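Local coordinates for protein dipeptidase AC. Metallo peptidase. MEROPS family M19 (Rhodobacter sphaeroides, PDB 3LY0) that probably hydrolyses dipeptides as a zinc-dependent metallopeptidase, and here holds a phosphinate mimic of L-Ala-D-Ala beside two zinc ions, at residues E71-P77 and D273-S277; A141-A146 and R168-F172; F265-L270 and A310-I316. Residues are numbered along the deposited sequence.

In the fold
Interactions 1 and 3 lie together on one side of this TIM-barrel dipeptidase, their centres about 11 Å apart, and they touch: Arg276 O lies 2.5 Å from Thr267 OG1, a probable hydrogen bond, so residues 273-277 join the 71-77 helix end to the pair formed by 265-270 and 310-316. Interaction 3 reaches the phosphinate LY0 directly through Phe269 and Ala310, while the Met74 side chain of interaction 1 is about 6 Å from it. Interaction 2 stands apart, across the chain's centre from interaction 3, its own centre about 28 Å from those of the other two, yet the Arg168 side chain is still about 8 Å from LY0.

Interaction 1: E71-P77 and D273-S277; sequences EAMMDAP and DGRRS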
# COMPACT_ATOMS: atom_id res chain seq x y z
N GLU A 71 12.78 14.56 -3.31
CA GLU A 71 11.89 14.84 -4.42
C GLU A 71 12.69 15.29 -5.63
O GLU A 71 12.46 14.81 -6.74
CB GLU A 71 10.84 15.89 -4.04
CG GLU A 71 9.81 15.35 -3.05
CD GLU A 71 8.75 16.37 -2.69
OE1 GLU A 71 8.98 17.58 -2.92
OE2 GLU A 71 7.68 15.96 -2.17
N ALA A 72 13.65 16.19 -5.42
CA ALA A 72 14.47 16.68 -6.52
C ALA A 72 15.27 15.56 -7.19
O ALA A 72 15.38 15.52 -8.41
CB ALA A 72 15.41 17.78 -6.04
N MET A 73 15.82 14.66 -6.39
CA MET A 73 16.58 13.54 -6.94
C MET A 73 15.69 12.64 -7.78
O MET A 73 16.07 12.22 -8.88
CB MET A 73 17.22 12.73 -5.82
CG MET A 73 18.28 13.48 -5.05
SD MET A 73 18.93 12.49 -3.70
CE MET A 73 19.58 11.11 -4.60
N MET A 74 14.50 12.34 -7.28
CA MET A 74 13.58 11.47 -7.99
C MET A 74 13.01 12.12 -9.26
O MET A 74 12.45 11.44 -10.11
CB MET A 74 12.47 10.97 -7.05
CG MET A 74 12.95 9.93 -6.02
SD MET A 74 11.70 9.34 -4.83
CE MET A 74 11.03 10.92 -4.37
N ASP A 75 13.16 13.44 -9.40
CA ASP A 75 12.70 14.14 -10.60
C ASP A 75 13.56 13.82 -11.82
O ASP A 75 13.09 13.88 -12.95
CB ASP A 75 12.72 15.66 -10.40
CG ASP A 75 11.63 16.15 -9.46
OD1 ASP A 75 10.65 15.41 -9.24
OD2 ASP A 75 11.77 17.28 -8.96
N ALA A 76 14.84 13.52 -11.58
CA ALA A 76 15.78 13.34 -12.68
C ALA A 76 16.61 12.07 -12.55
O ALA A 76 17.74 12.11 -12.07
CB ALA A 76 16.69 14.56 -12.80
N PRO A 77 16.04 10.94 -12.97
CA PRO A 77 16.78 9.68 -13.01
C PRO A 77 17.92 9.80 -14.02
O PRO A 77 17.82 10.63 -14.93
CB PRO A 77 15.74 8.67 -13.51
CG PRO A 77 14.42 9.33 -13.35
CD PRO A 77 14.67 10.79 -13.49
N ASP A 273 10.24 5.79 -17.92
CA ASP A 273 11.44 6.58 -17.60
C ASP A 273 11.69 6.76 -16.10
O ASP A 273 12.69 7.36 -15.70
CB ASP A 273 11.44 7.94 -18.32
CG ASP A 273 10.31 8.86 -17.87
OD1 ASP A 273 9.78 8.69 -16.75
OD2 ASP A 273 9.95 9.77 -18.63
N GLY A 274 10.79 6.27 -15.26
CA GLY A 274 10.99 6.29 -13.83
C GLY A 274 11.05 7.66 -13.18
O GLY A 274 11.53 7.79 -12.05
N ARG A 275 10.56 8.68 -13.89
CA ARG A 275 10.58 10.05 -13.40
C ARG A 275 9.41 10.30 -12.47
O ARG A 275 8.43 9.56 -12.49
CB ARG A 275 10.49 11.04 -14.57
CG ARG A 275 11.73 11.14 -15.45
CD ARG A 275 11.56 12.25 -16.47
NE ARG A 275 11.19 13.51 -15.82
CZ ARG A 275 10.72 14.58 -16.46
NH1 ARG A 275 10.57 14.55 -17.78
NH2 ARG A 275 10.41 15.67 -15.78
N ARG A 276 9.50 11.36 -11.67
CA ARG A 276 8.45 11.69 -10.70
C ARG A 276 7.31 12.55 -11.26
O ARG A 276 6.24 12.66 -10.64
CB ARG A 276 9.08 12.38 -9.48
CG ARG A 276 8.16 12.51 -8.29
CD ARG A 276 8.88 13.16 -7.11
NE ARG A 276 9.18 14.56 -7.36
CZ ARG A 276 8.43 15.57 -6.95
NH1 ARG A 276 7.33 15.33 -6.24
NH2 ARG A 276 8.77 16.82 -7.23
N SER A 277 7.51 13.16 -12.42
CA SER A 277 6.54 14.10 -12.98
C SER A 277 5.13 13.53 -13.20
O SER A 277 4.96 12.46 -13.79
CB SER A 277 7.06 14.67 -14.30
OG SER A 277 6.07 15.46 -14.93
O HOH W 1 11.07 9.23 -9.71
O HOH W 2 10.34 14.47 -13.28
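Here the C-terminal end of helix 68-75 meets the loop between helices 267-270 and 283-296, a surface contact between a helix end and a loop near the pocket of this TIM-barrel enzyme, the Met74 side chain being about 6 Å from LY0. Arg276 loses the most surface. Its CA-to-CB bond points toward the helix, with chi1 and chi2 both t, and a bend at chi3 (p) then turns the guanidinium to Asp75. There it forms a salt bridge: Arg276 NE is 2.5 Å from Asp75 OD1, a very short hydrogen bond, and Arg276 NH2 adds a weak one to the same OD1 at 3.1 Å. That carboxylate oxygen sits at the edge of the guanidinium, near its plane, while Glu71 CB covers one face, 3.8 Å from Arg276 CZ. The aliphatic part of Arg276 is used as well, its CD lying 4.1 Å from Met74 CE.

Asp75 is the second main partner. Its CB points away from the loop, but the m rotamer swings the carboxylate back to Arg276, and its backbone O receives a weak hydrogen bond from Arg275 NE at 3.5 Å. Just past the helix, Pro77 packs its ring on the loop, with CD 3.6 Å from Arg275 CG and CG 3.5 Å from Gly274 O. The loop bends here through an Asx turn, Asp273 OD1 accepting from Arg275 N at 3.0 Å; the same oxygen is salt-bridged to Arg271. Water completes the seam: one molecule donates to both Met74 O, at 2.6 Å, and Gly274 O, at 2.8 Å.

Interaction 2: A141-A146 and R168-F172; sequences AEAIGA and RPTVF
Residues 141-146, following strand 132-139, form a type I beta turn from Ala141 to Ile144, closed by Ile144 N to Ala141 O at 2.8 Å, and continue irregularly toward helix 149-157. Residues 168-172, also irregular, approach them at two points, CA to CA 6.2 Å at Glu142-Thr170 and 6.4 Å at Ala146-Val171. Arg168 (chi1 and chi2 t, chi3 p) donates from NH2 and NE to Glu142 OE2 at 2.9 and 3.0 Å in a salt bridge, met by Glu142 with chi1 m and chi2 92°; NH1 also bonds Ser61 OG, and NH2 Val59 O. One water donates to Glu142 OE2 (2.7 Å) and Arg168 O (2.8 Å), another to the same OE2 and Pro169 O (both 2.7 Å). Thr170 (chi1 p) puts CG2 3.5 Å from Glu142 OE2, and its OG1 accepts from Phe172 N at 3.0 Å. Val171 CG2 lies 4.3 Å from Ala146 CB. Phe172 (chi1 m, chi2 -68°) inserts its ring, CE2 3.7 Å from Ala141 CB and CZ 3.9 Å from Ile144 CG2, with Ala141 O, Ile144 O and Gly145 O round its edge. An ST turn thus packs against a beta turn, joining loops that follow two neighbouring parallel strands of the TIM barrel.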
# COMPACT_ATOMS: atom_id res chain seq x y z
N ALA A 141 7.69 -2.46 10.33
CA ALA A 141 7.30 -3.02 11.62
C ALA A 141 8.16 -2.53 12.79
O ALA A 141 8.31 -3.25 13.78
CB ALA A 141 7.29 -4.53 11.55
N GLU A 142 8.69 -1.31 12.69
CA GLU A 142 9.54 -0.78 13.74
C GLU A 142 8.86 -0.72 15.10
O GLU A 142 9.53 -0.82 16.13
CB GLU A 142 10.01 0.62 13.39
CG GLU A 142 11.00 0.66 12.25
CD GLU A 142 10.36 0.85 10.89
OE1 GLU A 142 9.12 0.76 10.75
OE2 GLU A 142 11.13 1.10 9.95
N ALA A 143 7.54 -0.54 15.12
CA ALA A 143 6.83 -0.49 16.39
C ALA A 143 6.71 -1.86 17.05
O ALA A 143 6.17 -1.97 18.15
CB ALA A 143 5.46 0.14 16.20
N ILE A 144 7.17 -2.90 16.36
CA ILE A 144 7.17 -4.25 16.91
C ILE A 144 8.60 -4.64 17.30
O ILE A 144 9.50 -4.63 16.47
CB ILE A 144 6.67 -5.29 15.86
CG1 ILE A 144 5.37 -4.82 15.18
CG2 ILE A 144 6.50 -6.67 16.50
CD1 ILE A 144 4.25 -4.50 16.14
N GLY A 145 8.81 -4.95 18.58
CA GLY A 145 10.13 -5.40 18.98
C GLY A 145 10.43 -6.79 18.45
O GLY A 145 9.52 -7.51 18.04
N ALA A 146 11.70 -7.17 18.46
CA ALA A 146 12.10 -8.49 17.97
C ALA A 146 11.45 -9.63 18.77
O ALA A 146 11.27 -10.74 18.27
CB ALA A 146 13.62 -8.63 17.97
N ARG A 168 13.91 1.02 4.51
CA ARG A 168 14.72 1.39 5.67
C ARG A 168 14.92 0.11 6.48
O ARG A 168 14.01 -0.71 6.57
CB ARG A 168 13.95 2.43 6.49
CG ARG A 168 14.62 2.88 7.78
CD ARG A 168 13.78 3.97 8.44
NE ARG A 168 12.43 3.49 8.73
CZ ARG A 168 11.33 4.24 8.69
NH1 ARG A 168 11.39 5.52 8.38
NH2 ARG A 168 10.15 3.68 8.96
N PRO A 169 16.13 -0.09 7.03
CA PRO A 169 16.38 -1.35 7.75
C PRO A 169 15.55 -1.46 9.02
O PRO A 169 15.30 -0.45 9.67
CB PRO A 169 17.87 -1.26 8.09
CG PRO A 169 18.18 0.20 8.10
CD PRO A 169 17.33 0.76 6.98
N THR A 170 15.14 -2.68 9.37
CA THR A 170 14.46 -2.94 10.64
C THR A 170 15.11 -4.15 11.30
O THR A 170 15.97 -4.80 10.70
CB THR A 170 12.97 -3.26 10.44
OG1 THR A 170 12.83 -4.57 9.87
CG2 THR A 170 12.29 -2.22 9.55
N VAL A 171 14.69 -4.47 12.53
CA VAL A 171 15.19 -5.67 13.19
C VAL A 171 14.75 -6.95 12.47
O VAL A 171 15.20 -8.04 12.81
CB VAL A 171 14.76 -5.75 14.67
CG1 VAL A 171 15.33 -4.57 15.45
CG2 VAL A 171 13.24 -5.79 14.81
N PHE A 172 13.87 -6.82 11.48
CA PHE A 172 13.26 -7.98 10.83
C PHE A 172 13.83 -8.27 9.45
O PHE A 172 13.62 -9.36 8.92
CB PHE A 172 11.74 -7.77 10.71
CG PHE A 172 11.07 -7.57 12.03
CD1 PHE A 172 10.99 -8.61 12.94
CD2 PHE A 172 10.53 -6.34 12.37
CE1 PHE A 172 10.39 -8.43 14.18
CE2 PHE A 172 9.94 -6.15 13.61
CZ PHE A 172 9.86 -7.19 14.51
O HOH W 3 11.49 0.07 7.45
O HOH W 4 13.69 1.38 10.71

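Interaction 3: F265-L270 and A310-I316; sequences FATSFL and ATIPQGI. With LY0 ((2R)-3-[(R)-[(1R)-1-aminoethyl](hydroxy)phosphoryl]-2-methylpropanoic acid), chain C.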
# COMPACT_ATOMS: atom_id res chain seq x y z
N PHE A 265 -0.07 4.03 -7.88
CA PHE A 265 -0.27 5.18 -8.76
C PHE A 265 0.95 6.11 -8.79
O PHE A 265 0.94 7.11 -9.51
CB PHE A 265 -1.49 6.03 -8.37
CG PHE A 265 -2.82 5.30 -8.45
CD1 PHE A 265 -2.94 4.05 -9.04
CD2 PHE A 265 -3.96 5.89 -7.92
CE1 PHE A 265 -4.16 3.40 -9.08
CE2 PHE A 265 -5.18 5.26 -7.96
CZ PHE A 265 -5.28 4.01 -8.55
N ALA A 266 1.98 5.81 -8.02
CA ALA A 266 3.17 6.66 -8.00
C ALA A 266 3.77 6.79 -9.39
O ALA A 266 4.08 5.78 -10.03
CB ALA A 266 4.20 6.09 -7.03
N THR A 267 3.93 8.03 -9.83
CA THR A 267 4.50 8.33 -11.14
C THR A 267 5.82 7.58 -11.34
O THR A 267 6.07 7.00 -12.41
CB THR A 267 4.72 9.84 -11.28
OG1 THR A 267 5.40 10.31 -10.10
CG2 THR A 267 3.38 10.56 -11.36
N SER A 268 6.65 7.58 -10.30
CA SER A 268 7.99 6.99 -10.36
C SER A 268 7.97 5.51 -10.70
O SER A 268 8.95 4.98 -11.22
CB SER A 268 8.69 7.18 -9.03
OG SER A 268 8.72 8.56 -8.68
N PHE A 269 6.87 4.83 -10.39
CA PHE A 269 6.81 3.38 -10.54
C PHE A 269 5.97 2.97 -11.74
O PHE A 269 5.88 1.78 -12.04
CB PHE A 269 6.23 2.74 -9.26
CG PHE A 269 6.97 3.12 -8.00
CD1 PHE A 269 8.31 3.52 -8.04
CD2 PHE A 269 6.33 3.06 -6.77
CE1 PHE A 269 8.98 3.85 -6.87
CE2 PHE A 269 6.99 3.39 -5.60
CZ PHE A 269 8.31 3.80 -5.65
N LEU A 270 5.36 3.95 -12.41
CA LEU A 270 4.52 3.71 -13.58
C LEU A 270 5.20 4.08 -14.89
O LEU A 270 5.11 3.36 -15.87
CB LEU A 270 3.23 4.54 -13.47
CG LEU A 270 2.15 4.09 -12.48
CD1 LEU A 270 1.06 5.13 -12.36
CD2 LEU A 270 1.55 2.76 -12.91
N ALA A 310 2.49 9.60 -2.43
CA ALA A 310 3.32 9.81 -3.61
C ALA A 310 2.65 10.75 -4.60
O ALA A 310 1.45 10.97 -4.54
CB ALA A 310 3.59 8.47 -4.28
N THR A 311 3.43 11.29 -5.53
CA THR A 311 2.86 12.03 -6.65
C THR A 311 2.24 11.03 -7.62
O THR A 311 2.86 10.01 -7.94
CB THR A 311 3.93 12.84 -7.39
OG1 THR A 311 4.52 13.78 -6.48
CG2 THR A 311 3.31 13.60 -8.56
N ILE A 312 1.02 11.31 -8.08
CA ILE A 312 0.30 10.39 -8.96
C ILE A 312 0.00 11.08 -10.31
O ILE A 312 0.23 12.29 -10.44
CB ILE A 312 -1.00 9.87 -8.27
CG1 ILE A 312 -2.02 10.99 -8.08
CG2 ILE A 312 -0.65 9.22 -6.93
CD1 ILE A 312 -3.34 10.56 -7.42
N PRO A 313 -0.48 10.33 -11.31
CA PRO A 313 -0.67 10.92 -12.64
C PRO A 313 -1.68 12.06 -12.64
O PRO A 313 -2.68 12.00 -11.93
CB PRO A 313 -1.21 9.75 -13.48
CG PRO A 313 -0.77 8.51 -12.73
CD PRO A 313 -0.85 8.90 -11.29
N GLN A 314 -1.42 13.09 -13.45
CA GLN A 314 -2.32 14.23 -13.52
C GLN A 314 -3.76 13.85 -13.87
O GLN A 314 -4.70 14.50 -13.42
CB GLN A 314 -1.78 15.27 -14.51
CG GLN A 314 -1.74 14.78 -15.96
CD GLN A 314 -0.99 15.73 -16.89
OE1 GLN A 314 -0.54 16.80 -16.47
NE2 GLN A 314 -0.85 15.34 -18.15
N GLY A 315 -3.92 12.78 -14.65
CA GLY A 315 -5.24 12.30 -15.05
C GLY A 315 -6.07 11.73 -13.91
O GLY A 315 -7.29 11.66 -14.01
N ILE A 316 -5.40 11.31 -12.84
CA ILE A 316 -6.09 10.87 -11.63
C ILE A 316 -6.16 12.02 -10.62
O ILE A 316 -7.24 12.40 -10.19
CB ILE A 316 -5.40 9.65 -11.00
CG1 ILE A 316 -5.36 8.49 -12.00
CG2 ILE A 316 -6.13 9.20 -9.74
CD1 ILE A 316 -4.53 7.29 -11.53
P LY0 C . 5.11 5.34 0.62
C1 LY0 C . 6.24 7.35 2.19
N1 LY0 C . 4.43 5.95 3.14
C2 LY0 C . 4.96 6.58 1.95
C4 LY0 C . 5.38 6.16 -1.00
C5 LY0 C . 6.50 5.60 -1.82
C6 LY0 C . 6.48 4.10 -1.91
C7 LY0 C . 6.72 6.30 -3.14
O31 LY0 C . 3.81 4.56 0.65
O32 LY0 C . 6.28 4.36 0.97
O61 LY0 C . 7.58 3.45 -2.37
O62 LY0 C . 5.49 3.44 -1.53
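Phe265 dominates the packing between these two segments, which follow neighbouring parallel strands, 260-263 and 301-303; about 267-270 the first forms a weakly bonded helical turn. The CA-to-CB bond of Phe265 points toward 310-316, with chi1 m, and Ile316, itself m,t, sets CD1 over one ring face in a CH-pi contact, 4.0 Å from the centroid and 15° off the normal. Ile312 takes chi1 p and chi2 t, its CG2 3.6 Å from Phe265 CB. Leu270 (m,t) approaches the Pro313 ring, CD1 to CG 3.9 Å.

The backbones meet at Ala266 and Ile312, whose CA atoms are 4.8 Å apart. Thr267 N donates to Thr311 O at 2.9 Å; Thr311 O also takes a CA-H...O contact from Ala266 CA, and Ile312 CA makes another with Phe265 O, each 3.4 Å. The p rotamer of Thr267 lays CG2 3.6 Å from Ile312 C, while its OG1 bonds Arg276 O.

Ala266 CB and Ala310 CB touch at 3.7 Å. Ala310 CB is 4.0 Å from LY0 C7, and the Phe269 ring edge brings CE2 to 3.3 Å from LY0 O61. This mainly apolar contact thus places an alanine methyl beside the ligand's methyl and a phenylalanine edge beside its carboxylate.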